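Local structure of exopolysaccharide biosynthesis protein (Pantoea stewartii subsp. stewartii DC283, 6TGF) at residues 52-57 / 177-182; 65-70 / 130-135. The protein modifies the exopolysaccharide glycan of the bacterial biofilm, probably as a hydrolase, and has a bacteriophage tailspike-like parallel beta-helix fold. All coordinates share one frame; numbering follows the deposited sequence.

Contact 1. Residues 52-57 / 177-182; sequences TPENVY and RKTRPL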
loop_
_atom_site.group_PDB
_atom_site.type_symbol
_atom_site.label_atom_id
_atom_site.label_comp_id
_atom_site.label_asym_id
_atom_site.label_seq_id
_atom_site.Cartn_x
_atom_site.Cartn_y
_atom_site.Cartn_z
ATOM N N THR B 52 -13.081 5.153 59.602
ATOM C CA THR B 52 -14.119 6.207 59.427
ATOM C C THR B 52 -15.409 5.537 58.957
ATOM O O THR B 52 -15.418 4.330 58.724
ATOM C CB THR B 52 -13.611 7.286 58.461
ATOM O OG1 THR B 52 -13.458 6.687 57.174
ATOM C CG2 THR B 52 -12.302 7.906 58.901
ATOM N N PRO B 53 -16.540 6.272 58.814
ATOM C CA PRO B 53 -17.781 5.684 58.306
ATOM C C PRO B 53 -17.594 5.002 56.940
ATOM O O PRO B 53 -18.244 4.004 56.695
ATOM C CB PRO B 53 -18.731 6.887 58.191
ATOM C CG PRO B 53 -18.201 7.872 59.209
ATOM C CD PRO B 53 -16.699 7.698 59.144
ATOM N N GLU B 54 -16.699 5.548 56.108
ATOM C CA GLU B 54 -16.342 5.024 54.760
ATOM C C GLU B 54 -15.890 3.560 54.858
ATOM O O GLU B 54 -16.118 2.821 53.887
ATOM C CB GLU B 54 -15.242 5.874 54.116
ATOM C CG GLU B 54 -15.736 7.195 53.544
ATOM C CD GLU B 54 -15.893 8.328 54.545
ATOM O OE1 GLU B 54 -15.182 8.321 55.570
ATOM O OE2 GLU B 54 -16.727 9.222 54.294
ATOM N N ASN B 55 -15.265 3.166 55.973
ATOM C CA ASN B 55 -14.779 1.781 56.225
ATOM C C ASN B 55 -15.971 0.843 56.464
ATOM O O ASN B 55 -15.840 -0.349 56.133
ATOM C CB ASN B 55 -13.790 1.722 57.392
ATOM C CG ASN B 55 -12.451 2.342 57.053
ATOM O OD1 ASN B 55 -12.171 3.476 57.437
ATOM N ND2 ASN B 55 -11.627 1.615 56.318
ATOM N N VAL B 56 -17.075 1.359 57.018
ATOM C CA VAL B 56 -18.336 0.596 57.268
ATOM C C VAL B 56 -19.073 0.429 55.932
ATOM O O VAL B 56 -19.489 -0.705 55.625
ATOM C CB VAL B 56 -19.226 1.290 58.319
ATOM C CG1 VAL B 56 -20.524 0.533 58.564
ATOM C CG2 VAL B 56 -18.489 1.506 59.633
ATOM N N TYR B 57 -19.228 1.524 55.181
ATOM C CA TYR B 57 -19.837 1.558 53.824
ATOM C C TYR B 57 -19.037 0.661 52.870
ATOM O O TYR B 57 -19.648 0.070 51.959
ATOM C CB TYR B 57 -19.895 2.989 53.283
ATOM C CG TYR B 57 -20.923 3.883 53.931
ATOM C CD1 TYR B 57 -22.280 3.666 53.745
ATOM C CD2 TYR B 57 -20.545 4.966 54.708
ATOM C CE1 TYR B 57 -23.233 4.490 54.326
ATOM C CE2 TYR B 57 -21.483 5.799 55.298
ATOM C CZ TYR B 57 -22.833 5.562 55.106
ATOM O OH TYR B 57 -23.764 6.381 55.679
ATOM N N ARG B 177 -11.220 7.948 47.597
ATOM C CA ARG B 177 -10.198 8.892 48.127
ATOM C C ARG B 177 -10.462 9.191 49.609
ATOM O O ARG B 177 -9.552 9.739 50.260
ATOM C CB ARG B 177 -10.191 10.190 47.315
ATOM C CG ARG B 177 -9.531 10.068 45.950
ATOM C CD ARG B 177 -9.911 11.220 45.045
ATOM N NE ARG B 177 -9.213 11.188 43.768
ATOM C CZ ARG B 177 -9.539 11.921 42.706
ATOM N NH1 ARG B 177 -10.566 12.755 42.753
ATOM N NH2 ARG B 177 -8.838 11.816 41.591
ATOM N N LYS B 178 -11.656 8.861 50.113
ATOM C CA LYS B 178 -12.086 9.111 51.516
ATOM C C LYS B 178 -12.019 7.819 52.345
ATOM O O LYS B 178 -12.145 7.917 53.581
ATOM C CB LYS B 178 -13.503 9.691 51.531
ATOM C CG LYS B 178 -13.601 11.147 51.098
ATOM C CD LYS B 178 -15.012 11.590 50.783
ATOM C CE LYS B 178 -15.163 13.095 50.762
ATOM N NZ LYS B 178 -16.565 13.505 50.515
ATOM N N THR B 179 -11.830 6.663 51.701
ATOM C CA THR B 179 -11.801 5.326 52.353
ATOM C C THR B 179 -10.350 4.916 52.624
ATOM O O THR B 179 -9.660 4.550 51.659
ATOM C CB THR B 179 -12.504 4.270 51.490
ATOM O OG1 THR B 179 -13.834 4.720 51.223
ATOM C CG2 THR B 179 -12.544 2.907 52.147
ATOM N N ARG B 180 -9.912 4.965 53.885
ATOM C CA ARG B 180 -8.580 4.457 54.314
ATOM C C ARG B 180 -8.589 2.934 54.207
ATOM O O ARG B 180 -9.525 2.293 54.680
ATOM C CB ARG B 180 -8.254 4.907 55.742
ATOM C CG ARG B 180 -6.987 4.288 56.319
ATOM C CD ARG B 180 -6.574 4.911 57.638
ATOM N NE ARG B 180 -5.485 5.868 57.482
ATOM C CZ ARG B 180 -4.217 5.661 57.831
ATOM N NH1 ARG B 180 -3.841 4.519 58.379
ATOM N NH2 ARG B 180 -3.321 6.613 57.636
ATOM N N PRO B 181 -7.571 2.307 53.569
ATOM C CA PRO B 181 -7.449 0.849 53.567
ATOM C C PRO B 181 -7.355 0.284 54.992
ATOM O O PRO B 181 -6.797 0.949 55.848
ATOM C CB PRO B 181 -6.144 0.573 52.801
ATOM C CG PRO B 181 -5.896 1.826 51.985
ATOM C CD PRO B 181 -6.508 2.958 52.785
ATOM N N LEU B 182 -7.900 -0.917 55.211
ATOM C CA LEU B 182 -7.824 -1.643 56.509
ATOM C C LEU B 182 -6.359 -1.975 56.815
ATOM O O LEU B 182 -5.953 -1.822 57.985
ATOM C CB LEU B 182 -8.668 -2.921 56.442
ATOM C CG LEU B 182 -10.179 -2.728 56.552
ATOM C CD1 LEU B 182 -10.903 -4.055 56.388
ATOM C CD2 LEU B 182 -10.558 -2.080 57.876
HETATM O O HOH W 1 -11.227 6.020 55.997
#
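Asn55 and Glu54 of the short helix 53-57 lie against Lys178, Thr179 and Arg180, and so join this helix, in the Head binding family region of the tailspike-like protein, to the loop between helix 173-176 and strand 187-190. The carboxamide of Asn55 is held at both ends. Its ND2 donates to Arg180 O at 2.7 Å, nearly along the C=O axis, with the carbonyl oxygen 17° out of the amide plane. Its OD1 accepts from Thr52 N at 2.9 Å, in the residue before Pro53, which fixes the rotation of the amide. The CB of Asn55 does not point at 177-182; chi1 of -71° puts CG anti to the carbonyl carbon, beside the backbone N, and the amide beyond it meets Arg180 O. Leu182 CD2 lies beside ND2, and the Leu182 side chain also rests on Leu51. Glu54 CB sits 3.4 Å from Thr179 OG1, a hydroxyl bonded to Asp175 O, while Glu54 CG is 3.9 Å from Lys178 CB. A chi2 of 82° bends the chain at CD, and the carboxylate turns back to its own segment, where OE1 takes the hydroxyl of Thr52 OG1 on the anti lone pair. A water then bridges the segments, donating to Thr52 OG1 and Lys178 O and accepting from Arg180 N at 2.7 Å.

Contact 2. Residues 65-70 / 130-135; sequences QNFQGK and MALEDS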
loop_
_atom_site.group_PDB
_atom_site.type_symbol
_atom_site.label_atom_id
_atom_site.label_comp_id
_atom_site.label_asym_id
_atom_site.label_seq_id
_atom_site.Cartn_x
_atom_site.Cartn_y
_atom_site.Cartn_z
ATOM N N GLN B 65 -24.903 -5.927 58.224
ATOM C CA GLN B 65 -26.222 -6.387 58.740
ATOM C C GLN B 65 -26.056 -7.519 59.764
ATOM O O GLN B 65 -26.818 -7.521 60.751
ATOM C CB GLN B 65 -27.109 -6.850 57.581
ATOM C CG GLN B 65 -27.933 -5.732 56.954
ATOM C CD GLN B 65 -29.117 -5.317 57.795
ATOM O OE1 GLN B 65 -29.646 -4.217 57.647
ATOM N NE2 GLN B 65 -29.552 -6.196 58.682
ATOM N N ASN B 66 -25.116 -8.445 59.540
ATOM C CA ASN B 66 -25.086 -9.768 60.222
ATOM C C ASN B 66 -23.926 -9.862 61.223
ATOM O O ASN B 66 -24.184 -10.332 62.349
ATOM C CB ASN B 66 -25.040 -10.916 59.210
ATOM C CG ASN B 66 -26.284 -10.987 58.348
ATOM O OD1 ASN B 66 -27.387 -10.705 58.813
ATOM N ND2 ASN B 66 -26.117 -11.364 57.092
ATOM N N PHE B 67 -22.711 -9.455 60.839
ATOM C CA PHE B 67 -21.466 -9.701 61.617
ATOM C C PHE B 67 -21.619 -9.185 63.053
ATOM O O PHE B 67 -22.035 -8.024 63.246
ATOM C CB PHE B 67 -20.239 -9.049 60.976
ATOM C CG PHE B 67 -18.962 -9.275 61.748
ATOM C CD1 PHE B 67 -18.578 -8.405 62.757
ATOM C CD2 PHE B 67 -18.157 -10.373 61.490
ATOM C CE1 PHE B 67 -17.414 -8.621 63.477
ATOM C CE2 PHE B 67 -16.991 -10.586 62.210
ATOM C CZ PHE B 67 -16.622 -9.710 63.201
ATOM N N GLN B 68 -21.286 -10.042 64.024
ATOM C CA GLN B 68 -21.092 -9.693 65.456
ATOM C C GLN B 68 -19.734 -10.245 65.902
ATOM O O GLN B 68 -19.431 -11.403 65.556
ATOM C CB GLN B 68 -22.226 -10.261 66.309
ATOM C CG GLN B 68 -23.513 -9.456 66.214
ATOM C CD GLN B 68 -24.703 -10.203 66.765
ATOM O OE1 GLN B 68 -25.234 -9.869 67.820
ATOM N NE2 GLN B 68 -25.126 -11.231 66.048
ATOM N N GLY B 69 -18.946 -9.448 66.628
ATOM C CA GLY B 69 -17.597 -9.850 67.066
ATOM C C GLY B 69 -16.875 -8.768 67.845
ATOM O O GLY B 69 -17.553 -7.898 68.427
ATOM N N LYS B 70 -15.540 -8.837 67.856
ATOM C CA LYS B 70 -14.647 -8.000 68.701
ATOM C C LYS B 70 -13.446 -7.531 67.874
ATOM O O LYS B 70 -12.812 -8.382 67.223
ATOM C CB LYS B 70 -14.174 -8.798 69.920
ATOM C CG LYS B 70 -15.268 -9.517 70.702
ATOM C CD LYS B 70 -15.160 -9.335 72.199
ATOM C CE LYS B 70 -15.777 -10.468 72.989
ATOM N NZ LYS B 70 -15.678 -10.221 74.447
ATOM N N MET B 130 -3.751 -5.210 64.082
ATOM C CA MET B 130 -5.237 -5.250 64.089
ATOM C C MET B 130 -5.703 -6.709 64.040
ATOM O O MET B 130 -5.196 -7.468 63.190
ATOM C CB MET B 130 -5.817 -4.479 62.901
ATOM C CG MET B 130 -7.309 -4.229 63.014
ATOM S SD MET B 130 -8.003 -3.515 61.504
ATOM C CE MET B 130 -7.708 -1.773 61.803
ATOM N N ALA B 131 -6.633 -7.071 64.929
ATOM C CA ALA B 131 -7.220 -8.424 65.053
ATOM C C ALA B 131 -8.746 -8.311 65.130
ATOM O O ALA B 131 -9.241 -7.472 65.907
ATOM C CB ALA B 131 -6.655 -9.118 66.266
ATOM N N LEU B 132 -9.454 -9.123 64.339
ATOM C CA LEU B 132 -10.936 -9.225 64.345
ATOM C C LEU B 132 -11.334 -10.679 64.614
ATOM O O LEU B 132 -10.877 -11.566 63.865
ATOM C CB LEU B 132 -11.481 -8.740 62.997
ATOM C CG LEU B 132 -13.003 -8.732 62.859
ATOM C CD1 LEU B 132 -13.642 -7.750 63.828
ATOM C CD2 LEU B 132 -13.409 -8.403 61.432
ATOM N N GLU B 133 -12.134 -10.900 65.662
ATOM C CA GLU B 133 -12.830 -12.182 65.953
ATOM C C GLU B 133 -14.336 -11.972 65.772
ATOM O O GLU B 133 -14.796 -10.829 65.968
ATOM C CB GLU B 133 -12.557 -12.652 67.383
ATOM C CG GLU B 133 -11.132 -13.114 67.621
ATOM C CD GLU B 133 -10.898 -13.779 68.967
ATOM O OE1 GLU B 133 -11.732 -13.586 69.875
ATOM O OE2 GLU B 133 -9.884 -14.493 69.104
ATOM N N ASP B 134 -15.065 -13.034 65.419
ATOM C CA ASP B 134 -16.552 -13.066 65.456
ATOM C C ASP B 134 -16.974 -13.352 66.903
ATOM O O ASP B 134 -16.080 -13.603 67.736
ATOM C CB ASP B 134 -17.128 -14.061 64.441
ATOM C CG ASP B 134 -16.842 -15.526 64.732
ATOM O OD1 ASP B 134 -16.132 -15.806 65.719
ATOM O OD2 ASP B 134 -17.334 -16.377 63.964
ATOM N N SER B 135 -18.279 -13.319 67.187
ATOM C CA SER B 135 -18.857 -13.517 68.544
ATOM C C SER B 135 -18.548 -14.931 69.062
ATOM O O SER B 135 -18.637 -15.131 70.287
ATOM C CB SER B 135 -20.340 -13.236 68.549
ATOM O OG SER B 135 -21.047 -14.198 67.780
#
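Phe67 and Leu132 reach toward each other tip to tip, CZ to CD1 at 3.6 Å, next to a short antiparallel pairing of strands 69-74 and 129-134. The ring meets Leu132 CD1, Glu133 O and Asp134 CA obliquely, and its CE2 lies 4.1 Å from Asp134 CB, the two side chains crossing at about a right angle. A chi1 of 180° puts Phe67 CG anti to the backbone N, and the far end of the ring comes nearer to strand 129-134 just where the chain leaves helix 61-66.

Beside the ring the backbones join. Lys70 N donates to Glu133 O at 2.8 Å, and Glu133 N returns a bond to Lys70 O at 3.0 Å, so these two form the hydrogen-bonded pair. Gly69 and Asp134 make the non-hydrogen-bonded pair next to it, with their CA atoms 3.7 Å apart. Further out, Ser135 N reaches Gln68 O at 2.8 Å, but the bond is weak, bent to 129° at the hydrogen.

Outside the pair, Phe63 stacks on Phe67, and Val140 and Leu107 pack against both Phe67 and Leu132. Asp134 turns its OD1 to Gln138 N in the following turn, and Glu133 forms a salt bridge with Arg81. Strands 105-107 and 139-143 flank the pair, completing a four-stranded antiparallel sheet within the Head binding family region, with helix 61-66 leading into its strand 69-74.

How the contacts relate
The centres of contacts 1 and 2 lie about 17 Å apart, toward the N-terminal end of the elongated chain. Along the sequence, contact 2 is nested inside the loop that contact 1 closes: helix 53-57, helix 61-66, strand 69-74 and strand 129-134 come in this order, with further strands and helix 109-117 between the last two, before the chain returns at 177-182. Helices 53-57 and 61-66, one from each contact, follow each other in the chain. Packing links the sites too, since Met130 CE lies 4.2 Å from Leu182 O. Contact 2 pairs the two inner strands of a four-stranded antiparallel sheet, whereas contact 1 joins helix 53-57 to the loop before strand 187-190; the parallel beta-helix comes later.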